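Local coordinates for fibrinogen-binding protein (Staphylococcus aureus subsp. aureus, PDB 3T49) that probably blocks the C3 convertases of complement and so helps Staphylococcus aureus, which secretes it as a virulence factor, to evade innate immunity, at residues N27-R32 / E61-E66; M35-R40 / K57-K62. All blocks are in the same frame, centred on the assembly; numbering follows the deposited sequence.

How the contacts relate
From the N terminus the chain runs through the two short helices 5-13 and 16-22 before it reaches the long antiparallel pair, 28-47 and 50-72, that both contacts join. Contact 1 takes the first turn of helix 28-47 (27-32) and brings it against 61-66, closing a span of 28 residues. Contact 2 lies inside that span: 35-40, farther along the same helix, meets 57-62 after 16 intervening residues, across the turn between the two helices. The contacts are therefore nested, as in a helical hairpin, with centres 9 Å apart, and they share E61 and K62. Contact 2 is the more central in the bundle; contact 1 lies toward the hairpin's open end.

Contact 1 of 2, residues N27-R32 / E61-E66; sequences NPYYKR and EKIYKE. With SO4 (sulfate ion), chain F; SO4 (sulfate ion), chain G.
Near the N-terminal end of helix 28-47, toward the open end of the antiparallel hairpin it forms with helix 50-72, I63 meets the rings of Y29 and Y30, which sit on the first turn of the former helix. CD1 of I63 does the touching, 3.6 Å from CD1 of Y30 and 3.7 Å from CE2 of Y29. A chi1 of 169° sets CG of Y29 beside its own carbonyl carbon and sends the ring toward helix 50-72, and its CD2 stands over the centre of the Y30 ring. The CB of E66 packs more loosely on Y30, 4.3 Å from its CE1. The two short segments run at 146° to each other, their axes 10.7 Å apart at closest approach, so large side chains have to bridge the gap in this small helical bundle. No direct hydrogen bond crosses it. Instead a water 2.8 Å from Y29 OH accepts from K62 NZ and donates to E66 OE1, while NZ also forms a salt bridge of 2.9 Å with E66 OE2 on its syn side. N27 caps the start of the helix, its OD1 taking the N-H of Y29. The chain F sulfate, probably from the crystallisation liquor, lies at the edge of the R32 guanidinium, where NE donates to O1 at 2.8 Å (165°) and NH2 to O3 at 2.9 Å; the Y29 ring touches the same ion with its edge.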
loop_
_atom_site.group_PDB
_atom_site.type_symbol
_atom_site.label_atom_id
_atom_site.label_comp_id
_atom_site.label_asym_id
_atom_site.label_seq_id
_atom_site.Cartn_x
_atom_site.Cartn_y
_atom_site.Cartn_z
ATOM N N ASN A 27 15.945 0.345 1.400
ATOM C CA ASN A 27 16.113 1.699 0.841
ATOM C C ASN A 27 14.887 2.524 1.158
ATOM O O ASN A 27 13.779 2.008 1.114
ATOM C CB ASN A 27 16.277 1.620 -0.690
ATOM C CG ASN A 27 16.527 2.990 -1.363
ATOM O OD1 ASN A 27 15.607 3.784 -1.638
ATOM N ND2 ASN A 27 17.797 3.239 -1.685
ATOM N N PRO A 28 15.055 3.831 1.424
ATOM C CA PRO A 28 13.894 4.701 1.702
ATOM C C PRO A 28 12.767 4.684 0.672
ATOM O O PRO A 28 11.638 5.042 1.016
ATOM C CB PRO A 28 14.529 6.088 1.772
ATOM C CG PRO A 28 15.911 5.852 2.222
ATOM C CD PRO A 28 16.330 4.561 1.571
ATOM N N TYR A 29 13.028 4.273 -0.565
ATOM C CA TYR A 29 11.992 4.142 -1.575
ATOM C C TYR A 29 10.787 3.372 -1.049
ATOM O O TYR A 29 9.648 3.741 -1.341
ATOM C CB TYR A 29 12.556 3.446 -2.838
ATOM C CG TYR A 29 11.483 3.040 -3.807
ATOM C CD1 TYR A 29 10.973 3.938 -4.729
ATOM C CD2 TYR A 29 10.970 1.739 -3.795
ATOM C CE1 TYR A 29 9.973 3.576 -5.594
ATOM C CE2 TYR A 29 9.963 1.374 -4.640
ATOM C CZ TYR A 29 9.471 2.289 -5.559
ATOM O OH TYR A 29 8.452 1.932 -6.419
ATOM N N TYR A 30 11.028 2.269 -0.336
ATOM C CA TYR A 30 9.938 1.377 -0.012
ATOM C C TYR A 30 8.934 2.041 0.927
ATOM O O TYR A 30 7.735 2.072 0.645
ATOM C CB TYR A 30 10.481 0.016 0.503
ATOM C CG TYR A 30 11.250 -0.649 -0.601
ATOM C CD1 TYR A 30 10.575 -1.332 -1.614
ATOM C CD2 TYR A 30 12.621 -0.514 -0.684
ATOM C CE1 TYR A 30 11.276 -1.877 -2.666
ATOM C CE2 TYR A 30 13.340 -1.072 -1.754
ATOM C CZ TYR A 30 12.636 -1.732 -2.716
ATOM O OH TYR A 30 13.321 -2.263 -3.791
ATOM N N LYS A 31 9.419 2.606 2.013
ATOM C CA LYS A 31 8.518 3.295 2.932
ATOM C C LYS A 31 7.826 4.487 2.282
ATOM O O LYS A 31 6.634 4.711 2.496
ATOM C CB LYS A 31 9.265 3.716 4.183
ATOM C CG LYS A 31 8.301 4.220 5.263
ATOM C CD LYS A 31 9.005 4.503 6.571
ATOM C CE LYS A 31 8.103 5.353 7.460
ATOM N NZ LYS A 31 8.137 6.811 7.031
ATOM N N ARG A 32 8.537 5.268 1.486
ATOM C CA ARG A 32 7.871 6.426 0.903
ATOM C C ARG A 32 6.821 6.033 -0.126
ATOM O O ARG A 32 5.817 6.729 -0.252
ATOM C CB ARG A 32 8.843 7.508 0.403
ATOM C CG ARG A 32 9.580 7.192 -0.857
ATOM C CD ARG A 32 10.215 8.469 -1.507
ATOM N NE ARG A 32 11.110 8.032 -2.578
ATOM C CZ ARG A 32 12.392 7.732 -2.414
ATOM N NH1 ARG A 32 12.991 7.839 -1.250
ATOM N NH2 ARG A 32 13.079 7.304 -3.460
ATOM N N GLU A 61 -0.481 -3.667 -3.494
ATOM C CA GLU A 61 -0.148 -5.057 -3.783
ATOM C C GLU A 61 1.257 -5.154 -4.366
ATOM O O GLU A 61 2.038 -6.053 -3.995
ATOM C CB GLU A 61 -1.178 -5.678 -4.756
ATOM C CG GLU A 61 -2.528 -5.877 -4.108
ATOM C CD GLU A 61 -3.591 -6.327 -5.080
ATOM O OE1 GLU A 61 -3.363 -6.182 -6.300
ATOM O OE2 GLU A 61 -4.662 -6.777 -4.608
ATOM N N LYS A 62 1.609 -4.248 -5.259
ATOM C CA LYS A 62 2.908 -4.282 -5.922
ATOM C C LYS A 62 4.037 -4.057 -4.892
ATOM O O LYS A 62 5.033 -4.801 -4.880
ATOM C CB LYS A 62 2.985 -3.222 -7.023
ATOM C CG LYS A 62 4.312 -3.179 -7.791
ATOM C CD LYS A 62 4.248 -2.089 -8.883
ATOM C CE LYS A 62 5.513 -2.036 -9.731
ATOM N NZ LYS A 62 6.600 -1.302 -9.029
ATOM N N ILE A 63 3.927 -3.018 -4.059
ATOM C CA ILE A 63 5.011 -2.701 -3.122
ATOM C C ILE A 63 5.121 -3.772 -2.022
ATOM O O ILE A 63 6.231 -4.116 -1.601
ATOM C CB ILE A 63 4.890 -1.249 -2.552
ATOM C CG1 ILE A 63 6.222 -0.755 -1.950
ATOM C CG2 ILE A 63 3.757 -1.139 -1.516
ATOM C CD1 ILE A 63 7.325 -0.551 -2.968
ATOM N N TYR A 64 4.011 -4.347 -1.569
ATOM C CA TYR A 64 4.076 -5.411 -0.580
ATOM C C TYR A 64 4.785 -6.624 -1.166
ATOM O O TYR A 64 5.575 -7.269 -0.484
ATOM C CB TYR A 64 2.671 -5.820 -0.117
ATOM C CG TYR A 64 1.895 -4.779 0.657
ATOM C CD1 TYR A 64 2.474 -3.607 1.135
ATOM C CD2 TYR A 64 0.554 -4.990 0.921
ATOM C CE1 TYR A 64 1.725 -2.681 1.844
ATOM C CE2 TYR A 64 -0.193 -4.079 1.634
ATOM C CZ TYR A 64 0.387 -2.922 2.088
ATOM O OH TYR A 64 -0.365 -1.997 2.796
ATOM N N LYS A 65 4.488 -6.991 -2.413
ATOM C CA LYS A 65 5.146 -8.129 -3.075
ATOM C C LYS A 65 6.635 -7.855 -3.216
ATOM O O LYS A 65 7.450 -8.770 -2.982
ATOM C CB LYS A 65 4.501 -8.391 -4.435
ATOM C CG LYS A 65 5.067 -9.642 -5.098
ATOM C CD LYS A 65 4.257 -9.999 -6.353
ATOM C CE LYS A 65 4.680 -11.389 -6.869
ATOM N NZ LYS A 65 4.003 -11.785 -8.128
ATOM N N GLU A 66 7.010 -6.641 -3.617
ATOM C CA GLU A 66 8.427 -6.279 -3.749
ATOM C C GLU A 66 9.161 -6.426 -2.418
ATOM O O GLU A 66 10.278 -6.975 -2.366
ATOM C CB GLU A 66 8.610 -4.870 -4.319
ATOM C CG GLU A 66 8.310 -4.836 -5.792
ATOM C CD GLU A 66 8.047 -3.479 -6.370
ATOM O OE1 GLU A 66 7.747 -2.542 -5.626
ATOM O OE2 GLU A 66 8.064 -3.364 -7.621
HETATM S S SO4 F . 10.344 7.833 -6.220
HETATM O O1 SO4 F . 9.608 7.915 -4.960
HETATM O O2 SO4 F . 10.372 9.156 -6.836
HETATM O O3 SO4 F . 11.700 7.367 -5.969
HETATM O O4 SO4 F . 9.668 6.898 -7.112
HETATM S S SO4 G . 11.328 7.189 8.937
HETATM O O1 SO4 G . 9.966 7.023 9.432
HETATM O O2 SO4 G . 11.956 8.317 9.620
HETATM O O3 SO4 G . 12.120 5.987 9.183
HETATM O O4 SO4 G . 11.281 7.453 7.506
HETATM O O HOH W 1 6.559 -0.167 -6.467
#

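Contact 2 of 2, residues M35-R40 / K57-K62; sequences MMNEYR and KVALEK
N37 and A59 come together where the packing is tight: the CB of A59 lies 3.3 Å from OD1 of N37 and 3.6 Å from both its CG and its ND2, so the small methyl sits against the whole amide. Farther back on the same side chain, CD2 of L60 rests 3.8 Å from CB of N37, with CG of L60 a little farther off. In N37 a chi1 of -76° leans CG back beside the backbone N, which lets ND2 donate to the backbone O of T33, one turn earlier, while the amide still lies against A59. That bond stays within helix 28-47, and none passes to 57-62. The CA atoms of N37 and L60 are 6.6 Å apart across this antiparallel helical hairpin. L60 also touches L9 and L12, so the buried side of the contact continues into helix 5-13 and joins a third helix of the bundle to the pair. The outer side is looser. M36 and R40 lie exposed on one helix, V58 and K62 on the other, and none of the four reaches across; R40 instead lays one face of its guanidinium against SD of M36.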
loop_
_atom_site.group_PDB
_atom_site.type_symbol
_atom_site.label_atom_id
_atom_site.label_comp_id
_atom_site.label_asym_id
_atom_site.label_seq_id
_atom_site.Cartn_x
_atom_site.Cartn_y
_atom_site.Cartn_z
ATOM N N MET A 35 3.825 5.174 2.005
ATOM C CA MET A 35 3.190 6.370 2.576
ATOM C C MET A 35 2.405 7.137 1.541
ATOM O O MET A 35 1.313 7.634 1.817
ATOM C CB MET A 35 4.249 7.270 3.214
ATOM C CG MET A 35 5.018 6.628 4.349
ATOM S SD MET A 35 3.971 6.011 5.691
ATOM C CE MET A 35 3.178 7.520 6.202
ATOM N N MET A 36 2.936 7.223 0.313
ATOM C CA MET A 36 2.198 7.833 -0.782
ATOM C C MET A 36 0.868 7.112 -1.000
ATOM O O MET A 36 -0.183 7.737 -1.189
ATOM C CB MET A 36 3.018 7.819 -2.077
ATOM C CG MET A 36 2.262 8.282 -3.305
ATOM S SD MET A 36 1.785 9.987 -3.276
ATOM C CE MET A 36 3.313 10.742 -3.820
ATOM N N ASN A 37 0.926 5.791 -1.009
ATOM C CA ASN A 37 -0.290 5.056 -1.280
ATOM C C ASN A 37 -1.233 4.956 -0.112
ATOM O O ASN A 37 -2.419 4.767 -0.330
ATOM C CB ASN A 37 0.046 3.735 -1.903
ATOM C CG ASN A 37 0.437 3.908 -3.349
ATOM O OD1 ASN A 37 -0.412 4.201 -4.198
ATOM N ND2 ASN A 37 1.719 3.775 -3.639
ATOM N N GLU A 38 -0.751 5.146 1.110
ATOM C CA GLU A 38 -1.648 5.316 2.235
ATOM C C GLU A 38 -2.481 6.539 2.003
ATOM O O GLU A 38 -3.701 6.530 2.170
ATOM C CB GLU A 38 -0.873 5.486 3.537
ATOM C CG GLU A 38 -0.238 4.206 4.022
ATOM C CD GLU A 38 0.609 4.415 5.263
ATOM O OE1 GLU A 38 0.606 5.532 5.844
ATOM O OE2 GLU A 38 1.277 3.462 5.696
ATOM N N TYR A 39 -1.832 7.629 1.624
ATOM C CA TYR A 39 -2.544 8.878 1.372
ATOM C C TYR A 39 -3.562 8.725 0.249
ATOM O O TYR A 39 -4.724 9.139 0.382
ATOM C CB TYR A 39 -1.539 9.989 1.033
ATOM C CG TYR A 39 -2.158 11.242 0.476
ATOM C CD1 TYR A 39 -2.772 12.149 1.297
ATOM C CD2 TYR A 39 -2.139 11.484 -0.887
ATOM C CE1 TYR A 39 -3.340 13.316 0.786
ATOM C CE2 TYR A 39 -2.706 12.648 -1.413
ATOM C CZ TYR A 39 -3.306 13.545 -0.560
ATOM O OH TYR A 39 -3.878 14.703 -1.060
ATOM N N ARG A 40 -3.139 8.142 -0.867
ATOM C CA ARG A 40 -4.020 8.014 -2.023
ATOM C C ARG A 40 -5.176 7.073 -1.706
ATOM O O ARG A 40 -6.308 7.365 -2.084
ATOM C CB ARG A 40 -3.236 7.499 -3.226
ATOM C CG ARG A 40 -2.252 8.497 -3.786
ATOM C CD ARG A 40 -1.539 7.945 -4.988
ATOM N NE ARG A 40 -0.751 8.999 -5.616
ATOM C CZ ARG A 40 0.249 8.783 -6.454
ATOM N NH1 ARG A 40 0.610 7.550 -6.737
ATOM N NH2 ARG A 40 0.908 9.806 -6.985
ATOM N N LYS A 57 -4.984 0.049 -4.810
ATOM C CA LYS A 57 -4.952 -1.371 -4.561
ATOM C C LYS A 57 -3.798 -1.997 -5.317
ATOM O O LYS A 57 -3.006 -2.763 -4.737
ATOM C CB LYS A 57 -6.270 -2.045 -4.970
ATOM C CG LYS A 57 -6.248 -3.522 -4.759
ATOM C CD LYS A 57 -7.528 -4.187 -5.263
ATOM C CE LYS A 57 -7.553 -4.228 -6.769
ATOM N NZ LYS A 57 -8.741 -4.975 -7.274
ATOM N N VAL A 58 -3.661 -1.692 -6.605
ATOM C CA VAL A 58 -2.596 -2.265 -7.411
ATOM C C VAL A 58 -1.235 -1.816 -6.870
ATOM O O VAL A 58 -0.306 -2.634 -6.783
ATOM C CB VAL A 58 -2.776 -1.880 -8.896
ATOM C CG1 VAL A 58 -1.564 -2.267 -9.727
ATOM C CG2 VAL A 58 -4.033 -2.535 -9.457
ATOM N N ALA A 59 -1.109 -0.563 -6.501
ATOM C CA ALA A 59 0.179 -0.053 -6.034
ATOM C C ALA A 59 0.577 -0.691 -4.720
ATOM O O ALA A 59 1.742 -1.049 -4.510
ATOM C CB ALA A 59 0.145 1.437 -5.894
ATOM N N LEU A 60 -0.342 -0.807 -3.792
ATOM C CA LEU A 60 -0.045 -1.452 -2.518
ATOM C C LEU A 60 0.293 -2.931 -2.708
ATOM O O LEU A 60 1.251 -3.438 -2.124
ATOM C CB LEU A 60 -1.198 -1.278 -1.513
ATOM C CG LEU A 60 -1.336 0.130 -0.939
ATOM C CD1 LEU A 60 -2.659 0.253 -0.179
ATOM C CD2 LEU A 60 -0.138 0.456 -0.040
ATOM N N GLU A 61 -0.481 -3.667 -3.494
ATOM C CA GLU A 61 -0.148 -5.057 -3.783
ATOM C C GLU A 61 1.257 -5.154 -4.366
ATOM O O GLU A 61 2.038 -6.053 -3.995
ATOM C CB GLU A 61 -1.178 -5.678 -4.756
ATOM C CG GLU A 61 -2.528 -5.877 -4.108
ATOM C CD GLU A 61 -3.591 -6.327 -5.080
ATOM O OE1 GLU A 61 -3.363 -6.182 -6.300
ATOM O OE2 GLU A 61 -4.662 -6.777 -4.608
ATOM N N LYS A 62 1.609 -4.248 -5.259
ATOM C CA LYS A 62 2.908 -4.282 -5.922
ATOM C C LYS A 62 4.037 -4.057 -4.892
ATOM O O LYS A 62 5.033 -4.801 -4.880
ATOM C CB LYS A 62 2.985 -3.222 -7.023
ATOM C CG LYS A 62 4.312 -3.179 -7.791
ATOM C CD LYS A 62 4.248 -2.089 -8.883
ATOM C CE LYS A 62 5.513 -2.036 -9.731
ATOM N NZ LYS A 62 6.600 -1.302 -9.029
#